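Local coordinates for protein metal-bound toxin (Helicobacter pylori, PDB 4NRN) that binds two zinc ions and, as a toxin of the RelE family, YafQ subfamily, probably acts as an RNA endonuclease in a toxin-antitoxin system, at residues F56-C59 with L65-V68. Sequence-based numbering, arbitrary orientation.
Sequences FREC and LLLV. With ZN (zinc ion), chain C.
Glu58 and Leu66 meet on the zinc-bearing face of two antiparallel strands, their side chains crossing at a slant, and the closest touch is OE1 of Glu58 against CD1 of Leu66 at 3.9 Å. The glutamate reaches this far because its chain is fully extended: CG lies anti to the backbone N (chi1 -161°) and chi2 stays near 180°, which lifts the carboxylate clear of the strand. OE1 lies against the leucine methyl in van der Waals contact, while OE2 binds a zinc ion at 2.4 Å; it is coordination to the two zinc ions that probably fixes the turn of the carboxylate. His47 and His60 complete the protein ligands of that ion, and Glu58 and His86 hold the second zinc. Val68, the non-hydrogen-bonded partner of Glu58, sits on the same face, its CG2 4.4 Å from CG of Glu58; its CG1 approaches the Phe56 ring obliquely.

Cys59 and Leu67 form the hydrogen-bonded pair. The bond from Leu67 N to Cys59 O (2.8 Å) is nearly straight and in the carbonyl plane, whereas in the return bond, Cys59 N to Leu67 O (2.9 Å), the donor is tilted 30° from the carbonyl plane of Leu67. Cys59 CB and Leu67 CB lie 4.1 Å apart on the face packed against helix 24-35. Cys59 O also takes a CA-H...O contact from Leu66 CA at 3.3 Å. The pairing is that of a beta hairpin, strands 56-60 and 65-72, within the mixed sheet of this YafQ-type toxin, one face carrying the two-zinc site, to which His86, the predicted proton donor, contributes a ligand.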
ATOM      1  N   PHE A  56       0.317  -9.569   5.540  1.00 56.31           N
ATOM      2  CA  PHE A  56       0.147  -8.149   5.281  1.00 52.51           C
ATOM      3  C   PHE A  56       1.464  -7.410   5.513  1.00 44.89           C
ATOM      4  O   PHE A  56       2.183  -7.699   6.467  1.00 40.58           O
ATOM      5  CB  PHE A  56      -0.928  -7.549   6.193  1.00 56.52           C
ATOM      6  CG  PHE A  56      -2.334  -7.815   5.742  1.00 60.32           C
ATOM      7  CD1 PHE A  56      -2.603  -8.214   4.443  1.00 58.45           C
ATOM      8  CD2 PHE A  56      -3.394  -7.629   6.610  1.00 65.37           C
ATOM      9  CE1 PHE A  56      -3.896  -8.447   4.026  1.00 52.98           C
ATOM     10  CE2 PHE A  56      -4.696  -7.855   6.196  1.00 64.23           C
ATOM     11  CZ  PHE A  56      -4.943  -8.266   4.904  1.00 58.04           C
ATOM     12  N   ARG A  57       1.769  -6.457   4.637  1.00 38.30           N
ATOM     13  CA  ARG A  57       2.913  -5.571   4.824  1.00 25.75           C
ATOM     14  C   ARG A  57       2.467  -4.121   4.882  1.00 22.88           C
ATOM     15  O   ARG A  57       1.333  -3.782   4.521  1.00 21.44           O
ATOM     16  CB  ARG A  57       3.966  -5.759   3.729  1.00 16.89           C
ATOM     17  CG  ARG A  57       4.586  -7.140   3.696  1.00 17.17           C
ATOM     18  CD  ARG A  57       5.760  -7.183   2.733  1.00 15.05           C
ATOM     19  NE  ARG A  57       6.911  -6.441   3.231  1.00 13.71           N
ATOM     20  CZ  ARG A  57       7.906  -6.982   3.931  1.00 18.04           C
ATOM     21  NH1 ARG A  57       7.892  -8.279   4.232  1.00 18.85           N
ATOM     22  NH2 ARG A  57       8.913  -6.229   4.348  1.00 16.16           N
ATOM     23  N   GLU A  58       3.381  -3.271   5.327  1.00 22.73           N
ATOM     24  CA  GLU A  58       3.072  -1.889   5.606  1.00 23.31           C
ATOM     25  C   GLU A  58       4.160  -1.016   5.004  1.00 24.45           C
ATOM     26  O   GLU A  58       5.336  -1.147   5.346  1.00 26.50           O
ATOM     27  CB  GLU A  58       3.013  -1.697   7.120  1.00 26.98           C
ATOM     28  CG  GLU A  58       2.284  -0.467   7.579  1.00 30.38           C
ATOM     29  CD  GLU A  58       2.236  -0.393   9.090  1.00 32.44           C
ATOM     30  OE1 GLU A  58       1.150  -0.617   9.667  1.00 37.77           O
ATOM     31  OE2 GLU A  58       3.291  -0.131   9.706  1.00 23.85           O
ATOM     32  N   CYS A  59       3.763  -0.131   4.099  1.00 21.08           N
ATOM     33  CA  CYS A  59       4.697   0.771   3.451  1.00 14.71           C
ATOM     34  C   CYS A  59       4.397   2.199   3.865  1.00 20.91           C
ATOM     35  O   CYS A  59       3.242   2.620   3.883  1.00 21.24           O
ATOM     36  CB  CYS A  59       4.616   0.652   1.921  1.00 13.43           C
ATOM     37  SG  CYS A  59       5.953   1.531   1.139  1.00 22.21           S
ATOM     38  N   LEU A  65       1.410   8.152   6.428  1.00 25.77           N
ATOM     39  CA  LEU A  65       0.452   7.716   5.408  1.00 27.02           C
ATOM     40  C   LEU A  65       0.876   6.333   4.925  1.00 28.21           C
ATOM     41  O   LEU A  65       1.827   6.193   4.153  1.00 25.69           O
ATOM     42  CB  LEU A  65       0.376   8.675   4.218  1.00 20.28           C
ATOM     43  CG  LEU A  65      -0.422   8.113   3.028  1.00 23.61           C
ATOM     44  CD1 LEU A  65      -1.918   8.121   3.304  1.00 21.85           C
ATOM     45  CD2 LEU A  65      -0.123   8.869   1.740  1.00 27.01           C
ATOM     46  N   LEU A  66       0.151   5.322   5.393  1.00 33.40           N
ATOM     47  CA  LEU A  66       0.502   3.919   5.203  1.00 24.87           C
ATOM     48  C   LEU A  66      -0.238   3.252   4.040  1.00 23.12           C
ATOM     49  O   LEU A  66      -1.442   3.448   3.845  1.00 22.58           O
ATOM     50  CB  LEU A  66       0.226   3.150   6.502  1.00 22.76           C
ATOM     51  CG  LEU A  66       0.684   3.885   7.770  1.00 27.91           C
ATOM     52  CD1 LEU A  66       0.273   3.142   9.046  1.00 19.03           C
ATOM     53  CD2 LEU A  66       2.198   4.143   7.727  1.00 22.29           C
ATOM     54  N   LEU A  67       0.504   2.473   3.262  1.00 19.36           N
ATOM     55  CA  LEU A  67      -0.074   1.598   2.253  1.00 21.38           C
ATOM     56  C   LEU A  67       0.002   0.191   2.815  1.00 17.93           C
ATOM     57  O   LEU A  67       1.095  -0.378   2.913  1.00 22.41           O
ATOM     58  CB  LEU A  67       0.755   1.654   0.970  1.00 29.03           C
ATOM     59  CG  LEU A  67       0.223   1.123  -0.370  1.00 35.08           C
ATOM     60  CD1 LEU A  67       1.408   0.775  -1.272  1.00 28.85           C
ATOM     61  CD2 LEU A  67      -0.714  -0.064  -0.241  1.00 28.27           C
ATOM     62  N   VAL A  68      -1.139  -0.366   3.205  1.00 15.60           N
ATOM     63  CA  VAL A  68      -1.160  -1.748   3.662  1.00 14.99           C
ATOM     64  C   VAL A  68      -1.474  -2.634   2.471  1.00 21.59           C
ATOM     65  O   VAL A  68      -2.488  -2.450   1.794  1.00 24.28           O
ATOM     66  CB  VAL A  68      -2.160  -1.968   4.804  1.00 16.95           C
ATOM     67  CG1 VAL A  68      -2.169  -3.430   5.221  1.00 17.18           C
ATOM     68  CG2 VAL A  68      -1.798  -1.079   5.990  1.00 16.42           C
TER
HETATM   69 ZN    ZN C 101       5.329   1.122   9.848  1.00 38.88          ZN